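Local coordinates for transcription regulator AsnC/Lrp ligand binding domain-containing protein (Sulfolobus tokodaii, PDB 2ZBC), which is a stand-alone RAM module that binds isoleucine in the crystal and probably serves as an amino acid sensor in transcriptional regulation, at residues I8-A12 with P64-S68; S26-E30 with V42-A46. All blocks are in the same frame, centred on the assembly; numbering follows the deposited sequence.

Contact 1: I8-A12 with P64-S68; sequences INTDA and PKVRS
Arg67 and Ser68 both face Asn9 in a classic beta bulge, where strand 66-75 joins the antiparallel sheet of this RAM domain, a ferredoxin-like fold, beside strand 3-10. The evidence lies in the backbone bonds. Asn9 O accepts twice, from Arg67 N at 2.9 Å, in the carbonyl plane, and from Ser68 N at 3.1 Å, nearly straight at 171°. Asn9 N returns a bond to Ser68 O, and the register then slips by one residue, so that Thr10 pairs with Val66. Beyond the strand ends Asp11 N still reaches Lys65 O at 2.9 Å.

Apolar contact is slight: Ile8 CG2 lies 4.2 Å from Val66 CG2. The Asn9 and Ser68 side chains share one face of the sheet, with Asn9 CB 3.4 Å from Ser68 OG.

The charged side chains gather at the loop end of the contact. Asp11 OD1 and Arg67 NE form only a long salt bridge, 4.0 Å, their planes inclined by 45°. Lys65 instead sends NZ to Glu17, and Arg67 NH1 bonds to Arg67 O of the second subunit. The Arg67 chain runs extended to CD and then bends (chi3 -73°), which lays the guanidinium over the backbone of Thr10 and Asp11: Thr10 O sits 3.8 Å above its plane, over the centre of one face.

Contact 2: S26-E30 with V42-A46; sequences SEVTE and VKVEA
The Glu30 carboxylate is the flat side-chain group that meets the facing strand, and its neighbour there is aliphatic: OE2 lies 3.6 Å from Lys43 CD. The ammonium does not close on it, since Glu30 OE2 and Lys43 NZ stay 5.5 Å apart, opposite charges near but not touching. OE1 is taken by His32 NE2, while OE2 comes close to Glu30 OE2 of the fourth subunit, a closeness that probably raises the pKa of one of them or is eased by a shared proton. With CG anti to the backbone N (chi1 -165°), the Lys43 chain passes Thr29 OG1, 3.7 Å from Lys43 CG, and carries CD to Glu30 OE2. With an alanine here, the chain beyond CB would be gone, which would probably open a gap beside Glu30 OE2 and Thr29 OG1 and remove the lysine charge near the Glu30 carboxylate. At the other end Thr29 CG2 packs on Glu45 CB at 3.8 Å, and Glu45 OE1 turns to Ser3 OG.

Three backbone bonds fix the register: Glu45 N to Glu27 O at 2.8 Å, in the carbonyl plane, Thr29 N to Lys43 O, and Lys43 N to Glu30 O. Val28 pairs with Val44, Glu30 with Lys43, so one residue is gained at Thr29, where the chain turns a corner; buried Glu30 N finds no partner in the model. On the face away from Glu30 and Lys43, Val28 and Val44 meet Phe55 of helix 49-60. This is the bulged beta hairpin 28-34/40-45 of the ferredoxin-like RAM fold, whose edge strand at Glu30 continues the sheet into the fourth subunit.

Contact 1 and contact 2 lie on opposite sides of the chain's centre, their centres 18 Å apart, yet they share one sheet. Contact 1 adds strand 66-75 to strand 3-10, contact 2 adds strand 28-34 to strand 40-45; the added strands are outermost within the chain, and the two inner strands are neighbours. Across that inner seam Ile8 CD1 touches Val42 CG2 at 4.2 Å, and Ile8, Val28 and Val42 all pack on Leu22 of helix 15-22. Of the two contacts, contact 1 comes nearer a bound isoleucine: the Thr10 side chain is about 6 Å from one, that of Val42 about 9 Å. Thr10 N also bonds to Asp39, which lines an isoleucine pocket together with Glu15.

Contact 1: I8-A12 with P64-S68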
loop_
_atom_site.group_PDB
_atom_site.type_symbol
_atom_site.label_atom_id
_atom_site.label_comp_id
_atom_site.label_asym_id
_atom_site.label_seq_id
_atom_site.Cartn_x
_atom_site.Cartn_y
_atom_site.Cartn_z
ATOM N N ILE A 8 9.793 3.565 10.803
ATOM C CA ILE A 8 10.986 3.839 9.995
ATOM C C ILE A 8 11.256 2.628 9.126
ATOM O O ILE A 8 11.185 1.508 9.622
ATOM C CB ILE A 8 12.147 4.101 10.922
ATOM C CG1 ILE A 8 11.897 5.368 11.768
ATOM C CG2 ILE A 8 13.397 4.354 10.142
ATOM C CD1 ILE A 8 12.957 5.549 12.815
ATOM N N ASN A 9 11.618 2.845 7.862
ATOM C CA ASN A 9 12.183 1.800 7.018
ATOM C C ASN A 9 13.586 2.197 6.792
ATOM O O ASN A 9 13.869 3.375 6.465
ATOM C CB ASN A 9 11.477 1.612 5.653
ATOM C CG ASN A 9 10.193 0.765 5.783
ATOM O OD1 ASN A 9 10.155 -0.494 5.532
ATOM N ND2 ASN A 9 9.132 1.450 6.143
ATOM N N THR A 10 14.481 1.213 6.877
ATOM C CA THR A 10 15.917 1.469 6.647
ATOM C C THR A 10 16.349 0.862 5.302
ATOM O O THR A 10 15.601 0.104 4.713
ATOM C CB THR A 10 16.788 0.835 7.737
ATOM O OG1 THR A 10 16.657 -0.593 7.749
ATOM C CG2 THR A 10 16.332 1.270 9.111
ATOM N N ASP A 11 17.552 1.236 4.829
ATOM C CA ASP A 11 18.223 0.489 3.765
ATOM C C ASP A 11 18.292 -0.963 4.225
ATOM O O ASP A 11 18.325 -1.273 5.459
ATOM C CB ASP A 11 19.629 0.993 3.521
ATOM C CG ASP A 11 19.640 2.343 2.882
ATOM O OD1 ASP A 11 18.595 2.795 2.341
ATOM O OD2 ASP A 11 20.691 2.991 2.884
ATOM N N ALA A 12 18.257 -1.883 3.262
ATOM C CA ALA A 12 18.214 -3.297 3.652
ATOM C C ALA A 12 19.522 -3.557 4.473
ATOM O O ALA A 12 20.638 -3.179 4.061
ATOM C CB ALA A 12 18.032 -4.213 2.409
ATOM N N PRO A 64 22.154 8.152 8.598
ATOM C CA PRO A 64 22.607 7.077 7.681
ATOM C C PRO A 64 21.737 5.872 7.761
ATOM O O PRO A 64 21.415 5.353 8.824
ATOM C CB PRO A 64 24.000 6.734 8.198
ATOM C CG PRO A 64 24.489 8.080 8.824
ATOM C CD PRO A 64 23.223 8.587 9.497
ATOM N N LYS A 65 21.285 5.496 6.583
ATOM C CA LYS A 65 20.577 4.254 6.300
ATOM C C LYS A 65 19.123 4.385 6.618
ATOM O O LYS A 65 18.406 3.415 6.457
ATOM C CB LYS A 65 21.245 3.045 6.989
ATOM C CG LYS A 65 22.772 2.961 6.634
ATOM C CD LYS A 65 23.378 1.547 6.820
ATOM C CE LYS A 65 24.809 1.458 6.296
ATOM N NZ LYS A 65 25.520 0.280 6.906
ATOM N N VAL A 66 18.624 5.570 7.002
ATOM C CA VAL A 66 17.175 5.718 7.015
ATOM C C VAL A 66 16.688 5.951 5.570
ATOM O O VAL A 66 17.094 6.861 4.866
ATOM C CB VAL A 66 16.719 6.849 8.037
ATOM C CG1 VAL A 66 15.358 7.237 7.831
ATOM C CG2 VAL A 66 16.951 6.387 9.393
ATOM N N ARG A 67 15.720 5.171 5.173
ATOM C CA ARG A 67 15.140 5.305 3.867
ATOM C C ARG A 67 13.827 6.119 3.833
ATOM O O ARG A 67 13.609 7.061 2.984
ATOM C CB ARG A 67 14.855 3.907 3.336
ATOM C CG ARG A 67 14.180 3.900 2.001
ATOM C CD ARG A 67 13.776 2.462 1.575
ATOM N NE ARG A 67 14.967 1.714 1.200
ATOM C CZ ARG A 67 14.996 0.389 0.953
ATOM N NH1 ARG A 67 13.886 -0.349 1.121
ATOM N NH2 ARG A 67 16.158 -0.173 0.603
ATOM N N SER A 68 12.929 5.714 4.698
ATOM C CA SER A 68 11.642 6.395 4.811
ATOM C C SER A 68 11.167 6.429 6.247
ATOM O O SER A 68 11.609 5.643 7.118
ATOM C CB SER A 68 10.665 5.701 3.867
ATOM O OG SER A 68 10.309 4.450 4.299
#

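Contact 2: S26-E30 with V42-A46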
loop_
_atom_site.group_PDB
_atom_site.type_symbol
_atom_site.label_atom_id
_atom_site.label_comp_id
_atom_site.label_asym_id
_atom_site.label_seq_id
_atom_site.Cartn_x
_atom_site.Cartn_y
_atom_site.Cartn_z
ATOM N N SER A 26 17.361 11.983 23.227
ATOM C CA SER A 26 16.406 12.253 24.323
ATOM C C SER A 26 14.939 12.292 23.867
ATOM O O SER A 26 14.030 12.006 24.615
ATOM C CB SER A 26 16.771 13.607 24.991
ATOM O OG SER A 26 18.061 13.493 25.621
ATOM N N GLU A 27 14.704 12.721 22.641
ATOM C CA GLU A 27 13.348 12.792 22.097
ATOM C C GLU A 27 12.742 11.413 21.839
ATOM O O GLU A 27 11.495 11.289 21.683
ATOM C CB GLU A 27 13.353 13.568 20.793
ATOM C CG GLU A 27 13.843 15.012 20.921
ATOM C CD GLU A 27 15.340 15.224 20.708
ATOM O OE1 GLU A 27 16.103 14.214 20.747
ATOM O OE2 GLU A 27 15.730 16.404 20.487
ATOM N N VAL A 28 13.609 10.379 21.731
ATOM C CA VAL A 28 13.175 9.029 21.491
ATOM C C VAL A 28 12.951 8.378 22.846
ATOM O O VAL A 28 13.922 8.064 23.517
ATOM C CB VAL A 28 14.252 8.241 20.702
ATOM C CG1 VAL A 28 13.935 6.801 20.725
ATOM C CG2 VAL A 28 14.322 8.736 19.320
ATOM N N THR A 29 11.692 8.215 23.266
ATOM C CA THR A 29 11.363 7.600 24.527
ATOM C C THR A 29 11.219 6.100 24.451
ATOM O O THR A 29 11.352 5.414 25.502
ATOM C CB THR A 29 10.113 8.184 25.137
ATOM O OG1 THR A 29 8.980 7.873 24.306
ATOM C CG2 THR A 29 10.219 9.734 25.143
ATOM N N GLU A 30 10.973 5.574 23.226
ATOM C CA GLU A 30 11.120 4.134 23.003
ATOM C C GLU A 30 11.554 3.883 21.569
ATOM O O GLU A 30 11.249 4.657 20.648
ATOM C CB GLU A 30 9.830 3.278 23.125
ATOM C CG GLU A 30 8.787 3.765 24.030
ATOM C CD GLU A 30 7.486 2.986 23.913
ATOM O OE1 GLU A 30 7.375 1.815 23.354
ATOM O OE2 GLU A 30 6.593 3.594 24.501
ATOM N N VAL A 42 9.506 4.061 16.625
ATOM C CA VAL A 42 9.961 4.915 17.712
ATOM C C VAL A 42 8.800 5.712 18.270
ATOM O O VAL A 42 7.880 6.085 17.527
ATOM C CB VAL A 42 11.069 5.921 17.290
ATOM C CG1 VAL A 42 12.404 5.223 17.044
ATOM C CG2 VAL A 42 10.705 6.701 16.159
ATOM N N LYS A 43 8.799 5.925 19.567
ATOM C CA LYS A 43 7.948 6.979 20.155
ATOM C C LYS A 43 8.780 8.228 20.335
ATOM O O LYS A 43 9.880 8.190 20.880
ATOM C CB LYS A 43 7.353 6.503 21.465
ATOM C CG LYS A 43 6.182 7.407 21.945
ATOM C CD LYS A 43 5.312 6.571 22.898
ATOM C CE LYS A 43 4.934 7.305 24.119
ATOM N NZ LYS A 43 4.260 8.529 23.840
ATOM N N VAL A 44 8.289 9.355 19.859
ATOM C CA VAL A 44 9.021 10.588 19.938
ATOM C C VAL A 44 8.214 11.507 20.811
ATOM O O VAL A 44 7.049 11.602 20.634
ATOM C CB VAL A 44 9.169 11.240 18.578
ATOM C CG1 VAL A 44 9.760 12.622 18.713
ATOM C CG2 VAL A 44 9.985 10.365 17.679
ATOM N N GLU A 45 8.839 12.089 21.810
ATOM C CA GLU A 45 8.225 13.156 22.612
ATOM C C GLU A 45 9.095 14.390 22.471
ATOM O O GLU A 45 10.313 14.339 22.735
ATOM C CB GLU A 45 8.149 12.694 24.084
ATOM C CG GLU A 45 7.579 13.715 25.101
ATOM C CD GLU A 45 6.091 14.037 24.939
ATOM O OE1 GLU A 45 5.313 13.126 24.477
ATOM O OE2 GLU A 45 5.725 15.231 25.256
ATOM N N ALA A 46 8.538 15.478 21.954
ATOM C CA ALA A 46 9.302 16.674 21.859
ATOM C C ALA A 46 8.492 17.803 22.573
ATOM O O ALA A 46 7.300 17.673 22.864
ATOM C CB ALA A 46 9.603 17.049 20.447
#